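Local coordinates for protein aminoglycoside phosphotransferase (Alicyclobacillus acidocaldarius subsp. acidocaldarius, PDB 4PDY) that probably transfers phosphate to a small-molecule substrate through a protein-kinase-like fold, and here holds a histidine molecule between its two lobes, at residues A[42-47]-A[54-59]; A[84-89]-A[109-114]; A[125-130]-A[237-242]. One frame throughout, in Å; residues are numbered along the deposited sequence. Where two conformers were deposited one is given.

Contact 1. Residues A[42-47]-A[54-59]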
loop_
_atom_site.group_PDB
_atom_site.type_symbol
_atom_site.label_atom_id
_atom_site.label_comp_id
_atom_site.label_asym_id
_atom_site.label_seq_id
_atom_site.Cartn_x
_atom_site.Cartn_y
_atom_site.Cartn_z
ATOM N N GLY A 42 -1.018 -18.246 -3.247
ATOM C CA GLY A 42 -1.338 -17.011 -2.542
ATOM C C GLY A 42 -2.758 -16.633 -2.879
ATOM O O GLY A 42 -3.646 -17.477 -2.846
ATOM N N ASN A 43 -2.973 -15.369 -3.227
ATOM C CA ASN A 43 -4.333 -14.902 -3.533
ATOM C C ASN A 43 -4.658 -14.899 -5.025
ATOM O O ASN A 43 -5.656 -14.314 -5.438
ATOM C CB ASN A 43 -4.596 -13.522 -2.938
ATOM C CG ASN A 43 -3.906 -12.418 -3.703
ATOM O OD1 ASN A 43 -3.057 -12.676 -4.553
ATOM N ND2 ASN A 43 -4.282 -11.173 -3.418
ATOM N N ILE A 44 -3.824 -15.563 -5.823
ATOM C CA ILE A 44 -4.152 -15.815 -7.219
ATOM C C ILE A 44 -4.100 -17.303 -7.508
ATOM O O ILE A 44 -3.686 -18.106 -6.667
ATOM C CB ILE A 44 -3.275 -15.010 -8.202
ATOM C CG1 ILE A 44 -1.781 -15.290 -8.015
ATOM C CG2 ILE A 44 -3.554 -13.517 -8.076
ATOM C CD1 ILE A 44 -1.301 -16.494 -8.761
ATOM N N GLU A 45 -4.611 -17.646 -8.669
ATOM C CA GLU A 45 -4.489 -18.990 -9.195
ATOM C C GLU A 45 -3.570 -18.957 -10.398
ATOM O O GLU A 45 -3.691 -18.113 -11.269
ATOM C CB GLU A 45 -5.871 -19.503 -9.597
ATOM C CG GLU A 45 -5.919 -20.989 -9.849
ATOM C CD GLU A 45 -7.331 -21.492 -10.088
ATOM O OE1 GLU A 45 -8.086 -21.665 -9.103
ATOM O OE2 GLU A 45 -7.692 -21.723 -11.259
ATOM N N VAL A 46 -2.628 -19.893 -10.437
ATOM C CA VAL A 46 -1.696 -20.001 -11.548
ATOM C C VAL A 46 -2.267 -20.971 -12.572
ATOM O O VAL A 46 -2.640 -22.085 -12.215
ATOM C CB VAL A 46 -0.322 -20.502 -11.073
ATOM C CG1 VAL A 46 0.685 -20.610 -12.230
ATOM C CG2 VAL A 46 0.194 -19.602 -9.977
ATOM N N TRP A 47 -2.354 -20.539 -13.816
ATOM C CA TRP A 47 -2.784 -21.360 -14.940
ATOM C C TRP A 47 -1.591 -21.594 -15.871
ATOM O O TRP A 47 -0.901 -20.647 -16.219
ATOM C CB TRP A 47 -3.851 -20.635 -15.749
ATOM C CG TRP A 47 -5.141 -20.406 -15.072
ATOM C CD1 TRP A 47 -5.517 -20.803 -13.815
ATOM C CD2 TRP A 47 -6.266 -19.708 -15.623
ATOM N NE1 TRP A 47 -6.818 -20.405 -13.559
ATOM C CE2 TRP A 47 -7.294 -19.744 -14.664
ATOM C CE3 TRP A 47 -6.512 -19.101 -16.852
ATOM C CZ2 TRP A 47 -8.531 -19.148 -14.887
ATOM C CZ3 TRP A 47 -7.740 -18.510 -17.070
ATOM C CH2 TRP A 47 -8.736 -18.559 -16.097
ATOM N N ARG A 54 2.751 -19.367 -18.061
ATOM C CA ARG A 54 1.926 -19.135 -16.881
ATOM C C ARG A 54 1.049 -17.879 -17.035
ATOM O O ARG A 54 1.444 -16.916 -17.689
ATOM C CB ARG A 54 2.818 -18.974 -15.644
ATOM C CG ARG A 54 3.617 -20.213 -15.240
ATOM C CD ARG A 54 4.288 -20.097 -13.871
ATOM N NE ARG A 54 4.270 -21.390 -13.179
ATOM C CZ ARG A 54 4.317 -21.575 -11.859
ATOM N NH1 ARG A 54 4.419 -20.545 -11.012
ATOM N NH2 ARG A 54 4.253 -22.813 -11.382
ATOM N N TYR A 55 -0.124 -17.935 -16.417
ATOM C CA TYR A 55 -1.039 -16.811 -16.287
ATOM C C TYR A 55 -1.489 -16.760 -14.837
ATOM O O TYR A 55 -1.612 -17.792 -14.189
ATOM C CB TYR A 55 -2.238 -16.981 -17.207
ATOM C CG TYR A 55 -1.849 -17.160 -18.632
ATOM C CD1 TYR A 55 -1.536 -18.432 -19.134
ATOM C CD2 TYR A 55 -1.774 -16.083 -19.477
ATOM C CE1 TYR A 55 -1.150 -18.587 -20.431
ATOM C CE2 TYR A 55 -1.391 -16.233 -20.788
ATOM C CZ TYR A 55 -1.079 -17.497 -21.263
ATOM O OH TYR A 55 -0.729 -17.643 -22.568
ATOM N N ALA A 56 -1.731 -15.532 -14.350
ATOM C CA ALA A 56 -2.266 -15.302 -13.017
ATOM C C ALA A 56 -3.757 -14.989 -13.134
ATOM O O ALA A 56 -4.120 -14.000 -13.786
ATOM C CB ALA A 56 -1.556 -14.111 -12.387
ATOM N N ALA A 57 -4.601 -15.790 -12.505
ATOM C CA ALA A 57 -6.042 -15.578 -12.519
ATOM C C ALA A 57 -6.476 -15.135 -11.124
ATOM O O ALA A 57 -6.121 -15.740 -10.125
ATOM C CB ALA A 57 -6.734 -16.857 -12.927
ATOM N N LYS A 58 -7.229 -14.043 -11.081
ATOM C CA LYS A 58 -7.669 -13.453 -9.833
ATOM C C LYS A 58 -9.188 -13.543 -9.704
ATOM O O LYS A 58 -9.907 -13.117 -10.612
ATOM C CB LYS A 58 -7.256 -11.983 -9.796
ATOM C CG LYS A 58 -7.706 -11.229 -8.531
ATOM C CD LYS A 58 -7.021 -11.731 -7.267
ATOM C CE LYS A 58 -7.486 -11.010 -6.002
ATOM N NZ LYS A 58 -6.997 -9.611 -5.983
ATOM N N ARG A 59 -9.631 -14.112 -8.589
ATOM C CA ARG A 59 -11.004 -14.052 -8.157
ATOM C C ARG A 59 -11.144 -12.773 -7.326
ATOM O O ARG A 59 -10.451 -12.598 -6.308
ATOM C CB ARG A 59 -11.346 -15.247 -7.295
ATOM C CG ARG A 59 -12.770 -15.235 -6.780
ATOM C CD ARG A 59 -13.055 -16.378 -5.829
ATOM N NE ARG A 59 -13.278 -17.653 -6.519
ATOM C CZ ARG A 59 -12.506 -18.736 -6.464
ATOM N NH1 ARG A 59 -11.359 -18.764 -5.794
ATOM N NH2 ARG A 59 -12.907 -19.821 -7.110
HETATM O O HOH W 1 -7.748 -15.376 -6.664
HETATM O O HOH W 2 -4.142 -9.902 -6.432
#
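Residues 42-47 and 54-59 form an antiparallel beta hairpin in the N-terminal lobe of a kinase-like fold. Four backbone hydrogen bonds, three of them nearly straight, zip it together. Glu-45 exchanges two with Ala-57, each 2.8 Å between the N of one residue and the O of the other, and Trp-47 exchanges another two with Tyr-55, the one given by Tyr-55 N being more bent. On the face carrying Glu-45 and Trp-47, the methyl of Ala-57 sits over one face of the Trp-47 indole, its CB 3.4 Å from CE2, a CH-pi contact displaced toward the rim. The opposite face of the sheet carries Val-46, whose CG1, anti to the backbone N (chi1 -179°), lies over one face of the Arg-54 guanidinium, 3.8 Å from CZ.

The next shell fixes these groups. Trp-47 NE1 donates to Glu-45 OE2 over 2.8 Å, in the indole plane and on the carboxylate's anti lone pair, which limits rotation of the ring. The same OE2 forms a salt bridge with Arg-38, while OE1 accepts from the backbone of Ile-23, so the carboxylate is gripped at both oxygens and is likely to stay ionised. Ala-56 turns its methyl to the bound histidine. Lys-58, which probably corresponds to the conserved lysine of the third kinase strand, sends NZ to a salt bridge with Glu-245, and its CD passes 3.4 Å from Asn-43 O. Beyond the last hairpin pair, a water joins the two segments, donating to Asn-43 O at 2.6 Å and accepting from Arg-59 N at 3.0 Å.

Contact 2. Residues A[84-89]-A[109-114]. With HIS (histidine), chain B.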
loop_
_atom_site.group_PDB
_atom_site.type_symbol
_atom_site.label_atom_id
_atom_site.label_comp_id
_atom_site.label_asym_id
_atom_site.label_seq_id
_atom_site.Cartn_x
_atom_site.Cartn_y
_atom_site.Cartn_z
ATOM N N LYS A 84 5.018 -0.862 -16.248
ATOM C CA LYS A 84 5.278 -1.583 -15.003
ATOM C C LYS A 84 4.038 -2.228 -14.417
ATOM O O LYS A 84 3.709 -2.028 -13.241
ATOM C CB LYS A 84 5.935 -0.667 -13.958
ATOM C CG LYS A 84 7.164 0.085 -14.463
ATOM C CD LYS A 84 8.349 -0.855 -14.691
ATOM C CE LYS A 84 9.555 -0.122 -15.230
ATOM N NZ LYS A 84 10.096 0.963 -14.359
ATOM N N PHE A 85 3.370 -3.034 -15.240
ATOM C CA PHE A 85 2.156 -3.707 -14.815
ATOM C C PHE A 85 1.985 -5.022 -15.571
ATOM O O PHE A 85 2.408 -5.148 -16.720
ATOM C CB PHE A 85 0.908 -2.831 -14.980
ATOM C CG PHE A 85 0.549 -2.534 -16.399
ATOM C CD1 PHE A 85 1.273 -1.613 -17.156
ATOM C CD2 PHE A 85 -0.554 -3.129 -16.978
ATOM C CE1 PHE A 85 0.945 -1.365 -18.466
ATOM C CE2 PHE A 85 -0.910 -2.849 -18.287
ATOM C CZ PHE A 85 -0.168 -1.968 -19.029
ATOM N N ALA A 86 1.318 -5.949 -14.914
ATOM C CA ALA A 86 0.973 -7.221 -15.537
ATOM C C ALA A 86 -0.147 -6.998 -16.542
ATOM O O ALA A 86 -1.142 -6.347 -16.278
ATOM C CB ALA A 86 0.541 -8.234 -14.501
ATOM N N ARG A 87 0.017 -7.552 -17.723
ATOM C CA ARG A 87 -0.876 -7.318 -18.826
ATOM C C ARG A 87 -2.105 -8.205 -18.805
ATOM O O ARG A 87 -1.997 -9.443 -18.706
ATOM C CB ARG A 87 -0.142 -7.482 -20.147
ATOM C CG ARG A 87 1.133 -6.681 -20.256
ATOM C CD ARG A 87 0.928 -5.195 -19.942
ATOM N NE ARG A 87 2.222 -4.565 -19.587
ATOM C CZ ARG A 87 3.085 -4.056 -20.453
ATOM N NH1 ARG A 87 4.246 -3.610 -20.016
ATOM N NH2 ARG A 87 2.831 -4.037 -21.760
ATOM N N PHE A 88 -3.274 -7.606 -18.973
ATOM C CA PHE A 88 -4.528 -8.305 -18.921
ATOM C C PHE A 88 -4.746 -9.122 -20.188
ATOM O O PHE A 88 -4.419 -8.698 -21.285
ATOM C CB PHE A 88 -5.670 -7.290 -18.744
ATOM C CG PHE A 88 -5.580 -6.481 -17.450
ATOM C CD1 PHE A 88 -5.969 -7.027 -16.261
ATOM C CD2 PHE A 88 -5.098 -5.177 -17.452
ATOM C CE1 PHE A 88 -5.903 -6.311 -15.075
ATOM C CE2 PHE A 88 -5.006 -4.457 -16.282
ATOM C CZ PHE A 88 -5.405 -5.020 -15.090
ATOM N N VAL A 89 -5.309 -10.308 -20.001
ATOM C CA VAL A 89 -5.686 -11.212 -21.087
ATOM C C VAL A 89 -7.197 -11.162 -21.205
ATOM O O VAL A 89 -7.904 -11.231 -20.203
ATOM C CB VAL A 89 -5.195 -12.648 -20.818
ATOM C CG1 VAL A 89 -5.661 -13.557 -21.938
ATOM C CG2 VAL A 89 -3.680 -12.612 -20.682
ATOM N N GLU A 109 -0.986 -11.945 -17.839
ATOM C CA GLU A 109 0.236 -12.678 -18.150
ATOM C C GLU A 109 0.988 -12.797 -16.835
ATOM O O GLU A 109 0.872 -11.922 -15.968
ATOM C CB GLU A 109 1.096 -11.925 -19.187
ATOM C CG GLU A 109 0.432 -11.623 -20.531
ATOM C CD GLU A 109 0.207 -12.830 -21.457
ATOM O OE1 GLU A 109 0.846 -13.890 -21.293
ATOM O OE2 GLU A 109 -0.623 -12.708 -22.393
ATOM N N TRP A 110 1.759 -13.862 -16.672
ATOM C CA TRP A 110 2.582 -14.016 -15.512
ATOM C C TRP A 110 3.779 -13.107 -15.542
ATOM O O TRP A 110 4.403 -12.933 -16.584
ATOM C CB TRP A 110 3.142 -15.421 -15.507
ATOM C CG TRP A 110 3.862 -15.749 -14.300
ATOM C CD1 TRP A 110 5.230 -15.856 -14.115
ATOM C CD2 TRP A 110 3.259 -16.111 -13.087
ATOM N NE1 TRP A 110 5.483 -16.230 -12.817
ATOM C CE2 TRP A 110 4.284 -16.394 -12.170
ATOM C CE3 TRP A 110 1.930 -16.233 -12.679
ATOM C CZ2 TRP A 110 4.017 -16.754 -10.866
ATOM C CZ3 TRP A 110 1.669 -16.582 -11.399
ATOM C CH2 TRP A 110 2.698 -16.856 -10.503
ATOM N N VAL A 111 4.103 -12.535 -14.389
ATOM C CA VAL A 111 5.295 -11.728 -14.223
ATOM C C VAL A 111 6.306 -12.482 -13.384
ATOM O O VAL A 111 6.049 -12.792 -12.226
ATOM C CB VAL A 111 4.976 -10.391 -13.532
ATOM C CG1 VAL A 111 6.262 -9.603 -13.392
ATOM C CG2 VAL A 111 3.932 -9.636 -14.330
ATOM N N SER A 112 7.449 -12.786 -13.988
ATOM C CA SER A 112 8.535 -13.440 -13.284
ATOM C C SER A 112 9.191 -12.446 -12.345
ATOM O O SER A 112 9.518 -11.328 -12.734
ATOM C CB SER A 112 9.588 -13.974 -14.270
ATOM O OG SER A 112 9.025 -14.914 -15.158
ATOM N N GLY A 113 9.380 -12.854 -11.104
ATOM C CA GLY A 113 9.992 -11.974 -10.092
ATOM C C GLY A 113 9.732 -12.435 -8.678
ATOM O O GLY A 113 9.087 -13.472 -8.462
ATOM N N GLN A 114 10.210 -11.653 -7.718
ATOM C CA GLN A 114 10.050 -11.957 -6.321
ATOM C C GLN A 114 9.378 -10.776 -5.659
ATOM O O GLN A 114 9.538 -9.647 -6.108
ATOM C CB GLN A 114 11.410 -12.169 -5.677
ATOM C CG GLN A 114 12.220 -10.891 -5.631
ATOM C CD GLN A 114 13.668 -11.148 -5.316
ATOM O OE1 GLN A 114 14.507 -11.197 -6.213
ATOM N NE2 GLN A 114 13.966 -11.341 -4.046
HETATM N N HIS B . 5.777 -13.915 -10.001
HETATM C CA HIS B . 5.006 -13.586 -8.807
HETATM C C HIS B . 5.654 -14.250 -7.596
HETATM O O HIS B . 5.280 -15.284 -7.170
HETATM C CB HIS B . 3.551 -14.056 -8.924
HETATM C CG HIS B . 2.730 -13.316 -9.941
HETATM N ND1 HIS B . 1.459 -12.857 -9.665
HETATM C CD2 HIS B . 2.978 -12.978 -11.230
HETATM C CE1 HIS B . 0.964 -12.261 -10.736
HETATM N NE2 HIS B . 1.868 -12.313 -11.698
HETATM O OXT HIS B . 6.603 -13.708 -7.018
#
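The segment 109-114 probably corresponds to the hinge between the lobes of this kinase-like fold, and residues 84-89 run beside its first half. Their backbones are joined by one hydrogen bond, Glu-109 N to Arg-87 O at 2.8 Å, in the carbonyl plane. Around it the side chains part in direction: those of Ala-86, Val-89 and Val-111 point into the interface, whereas Phe-85, Phe-88 and Trp-110 point away. Ala-86 CB meets Val-111 CG2 at 3.7 Å, a methyl-to-methyl contact. Val-89 and Glu-109 cross at about a right angle, with CG2 of the valine 3.5 Å from OE2 of the glutamate; the other carboxylate oxygen, OE1, forms a salt bridge with Arg-53.

Arg-87 folds back on its own segment. Its bend at chi2 (-53°) lays NE over the centre of the Phe-85 ring, and that same NE donates to Phe-85 O at 2.9 Å, from above the carbonyl plane though within the plane of the guanidinium. Thr-83 O receives a further bond from NH1.

Trp-110, with CG anti to the backbone N (chi1 -173°), spreads its indole under the bound histidine. CD2 of the imidazole lies over the indole centre and the ring as a whole is offset from it, the planes inclined by only about 23°, and CH2 of the tryptophan reaches CB of the ligand at 3.3 Å. Arg-54 makes a cation-pi contact with the other indole face. This position is consistent with the side of the cleft where kinases seat adenine, and the ligand's amino N donates to Val-111 O over a short 2.5 Å.

Contact 3. Residues A[125-130]-A[237-242]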
loop_
_atom_site.group_PDB
_atom_site.type_symbol
_atom_site.label_atom_id
_atom_site.label_comp_id
_atom_site.label_asym_id
_atom_site.label_seq_id
_atom_site.Cartn_x
_atom_site.Cartn_y
_atom_site.Cartn_z
ATOM N N ALA A 125 13.944 1.509 -4.163
ATOM C CA ALA A 125 14.195 2.455 -5.244
ATOM C C ALA A 125 13.291 2.145 -6.435
ATOM O O ALA A 125 12.669 3.011 -7.031
ATOM C CB ALA A 125 15.660 2.372 -5.685
ATOM N N GLN A 126 13.302 0.873 -6.842
ATOM C CA GLN A 126 12.548 0.476 -8.022
ATOM C C GLN A 126 11.029 0.497 -7.809
ATOM O O GLN A 126 10.296 0.791 -8.746
ATOM C CB GLN A 126 13.046 -0.874 -8.589
ATOM C CG GLN A 126 14.444 -0.750 -9.196
ATOM C CD GLN A 126 14.508 0.322 -10.276
ATOM O OE1 GLN A 126 13.662 0.378 -11.164
ATOM N NE2 GLN A 126 15.483 1.220 -10.158
ATOM N N THR A 127 10.593 0.141 -6.603
ATOM C CA THR A 127 9.170 0.283 -6.255
ATOM C C THR A 127 8.720 1.756 -6.334
ATOM O O THR A 127 7.723 2.042 -6.947
ATOM C CB THR A 127 8.881 -0.327 -4.871
ATOM O OG1 THR A 127 9.327 -1.694 -4.840
ATOM C CG2 THR A 127 7.404 -0.286 -4.539
ATOM N N ALA A 128 9.516 2.638 -5.748
ATOM C CA ALA A 128 9.238 4.065 -5.791
ATOM C C ALA A 128 9.201 4.566 -7.235
ATOM O O ALA A 128 8.321 5.310 -7.628
ATOM C CB ALA A 128 10.283 4.809 -4.990
ATOM N N TYR A 129 10.181 4.175 -8.040
ATOM C CA TYR A 129 10.240 4.598 -9.424
ATOM C C TYR A 129 8.961 4.215 -10.146
ATOM O O TYR A 129 8.346 5.006 -10.876
ATOM C CB TYR A 129 11.492 3.989 -10.084
ATOM C CG TYR A 129 11.857 4.520 -11.445
ATOM C CD1 TYR A 129 12.012 5.883 -11.667
ATOM C CD2 TYR A 129 12.146 3.644 -12.490
ATOM C CE1 TYR A 129 12.383 6.357 -12.919
ATOM C CE2 TYR A 129 12.515 4.112 -13.727
ATOM C CZ TYR A 129 12.631 5.466 -13.943
ATOM O OH TYR A 129 12.995 5.938 -15.175
ATOM N N THR A 130 8.586 2.950 -9.994
ATOM C CA THR A 130 7.398 2.441 -10.645
ATOM C C THR A 130 6.124 3.183 -10.180
ATOM O O THR A 130 5.276 3.537 -11.013
ATOM C CB THR A 130 7.297 0.920 -10.407
ATOM O OG1 THR A 130 8.314 0.281 -11.191
ATOM C CG2 THR A 130 5.932 0.386 -10.737
ATOM N N HIS A 237 15.520 -6.241 -12.901
ATOM C CA HIS A 237 15.776 -5.268 -11.841
ATOM C C HIS A 237 14.839 -4.059 -11.934
ATOM O O HIS A 237 15.231 -2.919 -11.709
ATOM C CB HIS A 237 17.247 -4.867 -11.802
ATOM C CG HIS A 237 18.159 -5.988 -11.423
ATOM N ND1 HIS A 237 19.486 -5.786 -11.143
ATOM C CD2 HIS A 237 17.930 -7.309 -11.226
ATOM C CE1 HIS A 237 20.053 -6.938 -10.826
ATOM N NE2 HIS A 237 19.128 -7.877 -10.866
ATOM N N GLN A 238 13.586 -4.339 -12.255
ATOM C CA GLN A 238 12.514 -3.358 -12.179
ATOM C C GLN A 238 11.441 -3.902 -11.277
ATOM O O GLN A 238 11.442 -5.072 -10.907
ATOM C CB GLN A 238 11.932 -3.118 -13.564
ATOM C CG GLN A 238 12.936 -2.607 -14.570
ATOM C CD GLN A 238 12.404 -2.675 -15.985
ATOM O OE1 GLN A 238 11.909 -3.717 -16.435
ATOM N NE2 GLN A 238 12.504 -1.564 -16.701
ATOM N N VAL A 239 10.520 -3.034 -10.884
ATOM C CA VAL A 239 9.351 -3.486 -10.163
ATOM C C VAL A 239 8.105 -3.366 -11.023
ATOM O O VAL A 239 7.807 -2.297 -11.575
ATOM C CB VAL A 239 9.184 -2.728 -8.826
ATOM C CG1 VAL A 239 7.800 -2.942 -8.237
ATOM C CG2 VAL A 239 10.246 -3.162 -7.844
ATOM N N VAL A 240 7.362 -4.462 -11.097
ATOM C CA VAL A 240 6.121 -4.531 -11.823
ATOM C C VAL A 240 5.002 -4.655 -10.810
ATOM O O VAL A 240 5.032 -5.508 -9.930
ATOM C CB VAL A 240 6.132 -5.728 -12.815
ATOM C CG1 VAL A 240 4.775 -5.891 -13.461
ATOM C CG2 VAL A 240 7.207 -5.529 -13.870
ATOM N N LEU A 241 4.029 -3.756 -10.928
ATOM C CA LEU A 241 2.896 -3.784 -10.036
ATOM C C LEU A 241 1.828 -4.750 -10.503
ATOM O O LEU A 241 1.555 -4.875 -11.689
ATOM C CB LEU A 241 2.265 -2.399 -9.912
ATOM C CG LEU A 241 3.133 -1.343 -9.247
ATOM C CD1 LEU A 241 2.513 0.030 -9.468
ATOM C CD2 LEU A 241 3.311 -1.593 -7.761
ATOM N N ILE A 242 1.204 -5.396 -9.536
ATOM C CA ILE A 242 -0.018 -6.147 -9.767
ATOM C C ILE A 242 -1.092 -5.691 -8.757
ATOM O O ILE A 242 -0.783 -4.994 -7.780
ATOM C CB ILE A 242 0.201 -7.660 -9.721
ATOM C CG1 ILE A 242 0.616 -8.052 -8.322
ATOM C CG2 ILE A 242 1.271 -8.069 -10.747
ATOM C CD1 ILE A 242 0.668 -9.546 -8.116
HETATM O O HOH W 3 10.984 -0.120 -11.692
#
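Helix 121-137 meets strand 239-241 through Gln-126, Thr-127 and Thr-130, in part polar and in part apolar, the two short axes inclined at 48° and 7.8 Å apart. Gln-126 comes first: bent at chi2 (-56°), it lays CG against His-237 O at 3.4 Å, and its OE1 accepts from a bound water. Thr-127 follows, crossing obliquely to Val-239, whose CG2 approaches OG1 at 3.5 Å; the hydroxyl's hydrogen bond goes to His-123 O, one turn back in the helix. One turn after Gln-126, Thr-130 holds the centre. Its OG1, beside the backbone N (chi1 -72°), donates to Val-239 O over 2.7 Å on a carbonyl lone pair and accepts from the same water at 2.7 Å. The water in turn takes the N-H of Val-239, so three polar groups are tied by one molecule. CG2, anti to the backbone N, packs on Leu-241 CG at 3.6 Å. An alanine at Thr-130 would remove both the hydroxyl and this methyl, and would probably leave Val-239 O and the water less firmly held. This is the seating of a C-terminal-lobe helix on the hairpin of strands 231-233 and 239-241, as in kinase-like folds.

Overall arrangement
The contacts follow in series along the chain and step from the N-terminal lobe into the C-terminal lobe. Contacts 1 and 2 share the antiparallel sheet of the N-terminal lobe, their centres about 11 Å apart; Arg-54 O and Trp-110 N, 3.2 Å apart, probably hydrogen-bond the hairpin to the start of the hinge. Contact 2 lies about 12 Å, centre to centre, from contact 3 and touches it where Lys-84 O faces Leu-241 N at 2.9 Å, linking the segment beside the hinge to an edge strand of the three-stranded sheet. Contacts 1 and 3, about 20 Å apart between centres, do not touch. Each contact supplies at least one residue of the histidine pocket, consistent with a site where the lobes meet.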